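Local coordinates for protein omega-class glutathione S-transferase (Bombyx mori, PDB 3WD6) that binds glutathione and, as an Omega-class member of the glutathione transferase superfamily, probably catalyses glutathione transfer and glutathione-dependent reduction of dehydroascorbate, at residues 37-50 with 178-190. Sequence-based numbering, arbitrary orientation.
With GSH (glutathione), chain J; EDO (1,2-ethanediol), chain H.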
# COMPACT_ATOMS: atom_id res chain seq x y z
N TYR A 37 -0.70 8.91 -1.58
CA TYR A 37 -1.95 8.20 -1.77
C TYR A 37 -1.72 6.95 -2.59
O TYR A 37 -2.67 6.22 -2.91
CB TYR A 37 -2.98 9.15 -2.43
CG TYR A 37 -3.14 10.42 -1.61
CD1 TYR A 37 -4.10 10.51 -0.60
CD2 TYR A 37 -2.30 11.49 -1.80
CE1 TYR A 37 -4.22 11.67 0.18
CE2 TYR A 37 -2.41 12.64 -1.04
CZ TYR A 37 -3.36 12.73 -0.05
OH TYR A 37 -3.44 13.90 0.69
N CYS A 38 -0.47 6.68 -2.95
CA CYS A 38 -0.19 5.46 -3.70
C CYS A 38 -0.19 4.20 -2.82
O CYS A 38 0.67 4.04 -1.94
CB CYS A 38 1.13 5.58 -4.48
SG CYS A 38 1.50 4.04 -5.40
N PRO A 39 -1.14 3.28 -3.07
CA PRO A 39 -1.12 2.08 -2.21
C PRO A 39 0.12 1.24 -2.44
O PRO A 39 0.59 0.61 -1.47
CB PRO A 39 -2.38 1.29 -2.63
CG PRO A 39 -2.68 1.76 -4.02
CD PRO A 39 -2.21 3.23 -4.08
N TYR A 40 0.64 1.21 -3.67
CA TYR A 40 1.82 0.39 -3.95
C TYR A 40 3.01 0.90 -3.16
O TYR A 40 3.73 0.12 -2.52
CB TYR A 40 2.12 0.31 -5.45
CG TYR A 40 1.07 -0.48 -6.18
CD1 TYR A 40 1.06 -1.87 -6.14
CD2 TYR A 40 0.05 0.16 -6.88
CE1 TYR A 40 0.09 -2.61 -6.79
CE2 TYR A 40 -0.94 -0.56 -7.53
CZ TYR A 40 -0.91 -1.95 -7.49
OH TYR A 40 -1.90 -2.67 -8.13
N ALA A 41 3.21 2.21 -3.19
CA ALA A 41 4.28 2.82 -2.42
C ALA A 41 4.05 2.60 -0.91
O ALA A 41 5.01 2.50 -0.14
CB ALA A 41 4.40 4.29 -2.75
N GLN A 42 2.78 2.52 -0.50
CA GLN A 42 2.46 2.30 0.93
C GLN A 42 3.08 0.99 1.47
O GLN A 42 3.49 0.92 2.64
CB GLN A 42 0.95 2.32 1.18
CG GLN A 42 0.60 2.29 2.67
CD GLN A 42 -0.91 2.34 2.92
OE1 GLN A 42 -1.71 2.35 1.96
NE2 GLN A 42 -1.30 2.36 4.21
N ARG A 43 3.13 -0.03 0.61
CA ARG A 43 3.80 -1.28 0.96
C ARG A 43 5.20 -1.04 1.47
O ARG A 43 5.63 -1.65 2.46
CB ARG A 43 3.86 -2.21 -0.26
CG ARG A 43 2.55 -2.82 -0.62
CD ARG A 43 2.65 -3.45 -1.96
NE ARG A 43 1.60 -4.44 -2.17
CZ ARG A 43 1.44 -5.12 -3.30
NH1 ARG A 43 2.27 -4.90 -4.33
NH2 ARG A 43 0.47 -6.03 -3.38
N THR A 44 5.93 -0.15 0.79
CA THR A 44 7.32 0.11 1.15
C THR A 44 7.39 0.85 2.49
O THR A 44 8.20 0.50 3.36
CB THR A 44 8.04 0.87 0.02
OG1 THR A 44 7.99 0.10 -1.20
CG2 THR A 44 9.49 1.15 0.40
N ILE A 45 6.55 1.87 2.66
CA ILE A 45 6.42 2.59 3.95
C ILE A 45 6.10 1.65 5.13
O ILE A 45 6.74 1.72 6.19
CB ILE A 45 5.28 3.63 3.90
CG1 ILE A 45 5.42 4.55 2.67
CG2 ILE A 45 5.20 4.41 5.20
CD1 ILE A 45 6.70 5.36 2.67
N LEU A 46 5.09 0.79 4.95
CA LEU A 46 4.70 -0.13 6.01
C LEU A 46 5.89 -0.97 6.43
O LEU A 46 6.21 -1.07 7.61
CB LEU A 46 3.56 -1.06 5.56
CG LEU A 46 2.22 -0.36 5.26
CD1 LEU A 46 1.23 -1.35 4.70
CD2 LEU A 46 1.67 0.35 6.52
N ALA A 47 6.55 -1.57 5.44
CA ALA A 47 7.68 -2.43 5.71
C ALA A 47 8.73 -1.65 6.49
O ALA A 47 9.18 -2.08 7.57
CB ALA A 47 8.25 -3.00 4.40
N LEU A 48 9.11 -0.49 5.96
CA LEU A 48 10.12 0.34 6.63
C LEU A 48 9.69 0.71 8.05
O LEU A 48 10.51 0.66 8.99
CB LEU A 48 10.42 1.60 5.82
CG LEU A 48 11.10 1.39 4.47
CD1 LEU A 48 10.99 2.65 3.66
CD2 LEU A 48 12.56 1.02 4.66
N ASN A 49 8.42 1.07 8.22
CA ASN A 49 7.92 1.37 9.57
C ASN A 49 8.02 0.18 10.51
O ASN A 49 8.57 0.29 11.60
CB ASN A 49 6.46 1.84 9.53
CG ASN A 49 6.30 3.22 8.91
OD1 ASN A 49 7.29 3.86 8.50
ND2 ASN A 49 5.05 3.69 8.81
N ALA A 50 7.49 -0.96 10.08
CA ALA A 50 7.42 -2.12 10.95
C ALA A 50 8.83 -2.56 11.40
O ALA A 50 9.03 -3.00 12.56
CB ALA A 50 6.68 -3.26 10.26
N ALA A 178 2.47 -10.73 4.33
CA ALA A 178 1.15 -10.97 3.77
C ALA A 178 0.19 -9.87 4.25
O ALA A 178 -0.53 -9.26 3.45
CB ALA A 178 0.66 -12.35 4.17
N ASP A 179 0.20 -9.61 5.55
CA ASP A 179 -0.65 -8.56 6.08
C ASP A 179 -0.30 -7.21 5.47
O ASP A 179 -1.16 -6.54 4.91
CB ASP A 179 -0.53 -8.48 7.60
CG ASP A 179 -0.83 -9.80 8.28
OD1 ASP A 179 -2.04 -10.16 8.41
OD2 ASP A 179 0.15 -10.48 8.69
N TYR A 180 0.96 -6.80 5.58
CA TYR A 180 1.35 -5.47 5.14
C TYR A 180 1.17 -5.27 3.65
O TYR A 180 0.83 -4.16 3.21
CB TYR A 180 2.79 -5.14 5.53
CG TYR A 180 2.97 -4.85 7.00
CD1 TYR A 180 2.06 -4.03 7.69
CD2 TYR A 180 4.03 -5.42 7.72
CE1 TYR A 180 2.22 -3.77 9.06
CE2 TYR A 180 4.19 -5.17 9.08
CZ TYR A 180 3.28 -4.33 9.75
OH TYR A 180 3.45 -4.06 11.09
N MET A 181 1.39 -6.33 2.87
CA MET A 181 1.42 -6.16 1.40
C MET A 181 0.01 -6.08 0.81
O MET A 181 -0.17 -5.61 -0.33
CB MET A 181 2.26 -7.26 0.72
CG MET A 181 3.75 -7.21 1.06
SD MET A 181 4.53 -5.63 0.67
CE MET A 181 4.48 -4.81 2.28
N ILE A 182 -0.99 -6.50 1.57
CA ILE A 182 -2.36 -6.35 1.11
C ILE A 182 -3.05 -5.19 1.84
O ILE A 182 -4.08 -4.66 1.38
CB ILE A 182 -3.19 -7.66 1.25
CG1 ILE A 182 -3.54 -7.96 2.71
CG2 ILE A 182 -2.42 -8.84 0.64
CD1 ILE A 182 -4.20 -9.35 2.91
N TRP A 183 -2.47 -4.77 2.97
CA TRP A 183 -3.12 -3.77 3.81
C TRP A 183 -3.65 -2.51 3.08
O TRP A 183 -4.75 -2.03 3.38
CB TRP A 183 -2.22 -3.35 4.99
CG TRP A 183 -2.83 -2.16 5.65
CD1 TRP A 183 -2.39 -0.86 5.60
CD2 TRP A 183 -4.06 -2.14 6.38
NE1 TRP A 183 -3.26 -0.04 6.29
CE2 TRP A 183 -4.30 -0.80 6.77
CE3 TRP A 183 -4.97 -3.13 6.75
CZ2 TRP A 183 -5.42 -0.43 7.52
CZ3 TRP A 183 -6.09 -2.76 7.50
CH2 TRP A 183 -6.30 -1.42 7.87
N PRO A 184 -2.87 -1.95 2.15
CA PRO A 184 -3.31 -0.66 1.59
C PRO A 184 -4.72 -0.72 0.99
O PRO A 184 -5.47 0.29 0.98
CB PRO A 184 -2.28 -0.39 0.48
CG PRO A 184 -1.04 -1.13 0.94
CD PRO A 184 -1.56 -2.39 1.60
N TRP A 185 -5.08 -1.87 0.45
CA TRP A 185 -6.39 -1.97 -0.18
C TRP A 185 -7.48 -2.07 0.87
O TRP A 185 -8.54 -1.48 0.71
CB TRP A 185 -6.44 -3.05 -1.25
CG TRP A 185 -5.62 -2.55 -2.38
CD1 TRP A 185 -6.04 -1.74 -3.41
CD2 TRP A 185 -4.20 -2.73 -2.56
NE1 TRP A 185 -4.97 -1.44 -4.23
CE2 TRP A 185 -3.84 -2.03 -3.73
CE3 TRP A 185 -3.21 -3.42 -1.85
CZ2 TRP A 185 -2.53 -2.00 -4.21
CZ3 TRP A 185 -1.91 -3.40 -2.33
CH2 TRP A 185 -1.58 -2.69 -3.50
N PHE A 186 -7.19 -2.77 1.97
CA PHE A 186 -8.11 -2.73 3.10
C PHE A 186 -8.27 -1.31 3.67
O PHE A 186 -9.39 -0.93 4.08
CB PHE A 186 -7.70 -3.73 4.17
CG PHE A 186 -7.90 -5.16 3.75
CD1 PHE A 186 -9.02 -5.53 2.99
CD2 PHE A 186 -6.96 -6.14 4.09
CE1 PHE A 186 -9.21 -6.86 2.59
CE2 PHE A 186 -7.15 -7.47 3.70
CZ PHE A 186 -8.27 -7.83 2.94
N GLU A 187 -7.18 -0.53 3.71
CA GLU A 187 -7.27 0.83 4.22
C GLU A 187 -8.26 1.59 3.36
O GLU A 187 -9.07 2.38 3.87
CB GLU A 187 -5.90 1.54 4.22
CG GLU A 187 -5.95 2.93 4.88
CD GLU A 187 -4.58 3.56 5.17
OE1 GLU A 187 -4.45 4.81 5.03
OE2 GLU A 187 -3.64 2.84 5.56
N ARG A 188 -8.21 1.34 2.06
CA ARG A 188 -9.05 2.04 1.08
C ARG A 188 -10.49 1.51 1.09
O ARG A 188 -11.44 2.28 0.90
CB ARG A 188 -8.42 1.97 -0.32
CG ARG A 188 -7.35 3.05 -0.57
CD ARG A 188 -6.10 2.52 -1.27
NE ARG A 188 -5.05 3.54 -1.37
CZ ARG A 188 -4.07 3.70 -0.49
NH1 ARG A 188 -3.98 2.90 0.56
NH2 ARG A 188 -3.16 4.65 -0.66
N LEU A 189 -10.66 0.22 1.33
CA LEU A 189 -11.99 -0.39 1.36
C LEU A 189 -12.88 0.40 2.33
O LEU A 189 -14.08 0.60 2.07
CB LEU A 189 -11.90 -1.88 1.76
CG LEU A 189 -13.13 -2.81 1.84
CD1 LEU A 189 -12.72 -4.28 1.86
CD2 LEU A 189 -14.03 -2.49 3.03
N ARG A 190 -12.27 0.85 3.43
CA ARG A 190 -12.97 1.64 4.44
C ARG A 190 -13.67 2.89 3.86
O ARG A 190 -14.77 3.25 4.30
CB ARG A 190 -11.99 2.01 5.57
CG ARG A 190 -11.76 0.89 6.58
CD ARG A 190 -10.41 1.01 7.31
NE ARG A 190 -10.28 2.15 8.23
CZ ARG A 190 -9.58 3.26 7.96
NH1 ARG A 190 -8.97 3.40 6.78
NH2 ARG A 190 -9.49 4.23 8.85
N1 GSH J . 3.89 -2.90 -10.04
CA1 GSH J . 4.28 -1.62 -9.44
C1 GSH J . 4.65 -1.76 -7.97
O11 GSH J . 5.49 -0.96 -7.41
O12 GSH J . 4.14 -2.72 -7.29
CB1 GSH J . 3.14 -0.63 -9.64
CG1 GSH J . 3.19 0.67 -8.90
CD1 GSH J . 2.27 1.74 -9.42
OE1 GSH J . 1.33 1.49 -10.16
N2 GSH J . 2.48 3.11 -9.03
CA2 GSH J . 1.57 4.11 -9.59
C2 GSH J . 2.37 5.00 -10.52
O2 GSH J . 3.49 5.36 -10.17
CB2 GSH J . 1.00 4.94 -8.49
SG2 GSH J . -0.31 4.28 -7.53
N3 GSH J . 1.81 5.41 -11.79
CA3 GSH J . 2.59 6.27 -12.68
C3 GSH J . 1.81 7.14 -13.58
O31 GSH J . 1.01 7.99 -13.10
O32 GSH J . 1.95 7.04 -14.83
C1 EDO H . 10.13 4.05 11.45
O1 EDO H . 10.91 3.33 10.46
C2 EDO H . 9.73 5.44 10.91
O2 EDO H . 8.44 5.84 11.41
O HOH W 1 -1.28 5.48 1.41
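Helix 39-50 of the thioredoxin-like domain packs here against the kinked helix 178-189 of the all-helical domain, part of the buried interdomain interface of this glutathione transferase. The two axes come within 8.2 Å. Cys-38, which binds glutathione, precedes the first helix. Pro-39 and Pro-184 meet CB to CB at 3.5 Å, and Pro-184 sits as a knob among Pro-39, Gln-42, Arg-43 and Leu-46. Pro-39 CB also lies over a face of the Trp-185 ring as a CH-pi contact. The same CB lies over the centre of the Arg-188 guanidinium. Arg-188 NH2 donates to Tyr-37 O (2.8 Å), above the carbonyl plane. Arg-188 NH1 reaches Gln-42 OE1 (2.7 Å) and also donates to Pro-184 O. Gln-42 has CG anti to the backbone N (chi1 -172°) and runs extended, which carries its amide to both charged partners: NE2 donates to Glu-187 OE2 (2.7 Å), and Trp-183 NE1 shares that oxygen. Replacing Arg-188 by an alanine would probably leave Tyr-37 O and Gln-42 OE1 without these donors, take one from Pro-184 O, and uncover Pro-39. Arg-43 grips Met-181 O side-on, through NE (2.8 Å) and NH2 (3.1 Å). Pro-184 has no N-H to give, and Trp-185 N bonds Ile-182 O instead of Met-181 O, so this carbonyl lies at the kink and Arg-43 takes it. Trp-185 turns an edge to the Tyr-40 face, with planes 69° apart; glutathione CB1 lies over the opposite face, toward its rim. Farther along, Ala-50 CB touches Tyr-180 CE2 at 3.4 Å. Arg-43 NH1 bonds Ser-92, which also binds glutathione, while Tyr-40 OH bonds Gln-130. Helix 92-102 packs on Arg-43 and Met-181, helix 127-138 on Trp-185 and Arg-188, and helix 206-216 on Trp-183.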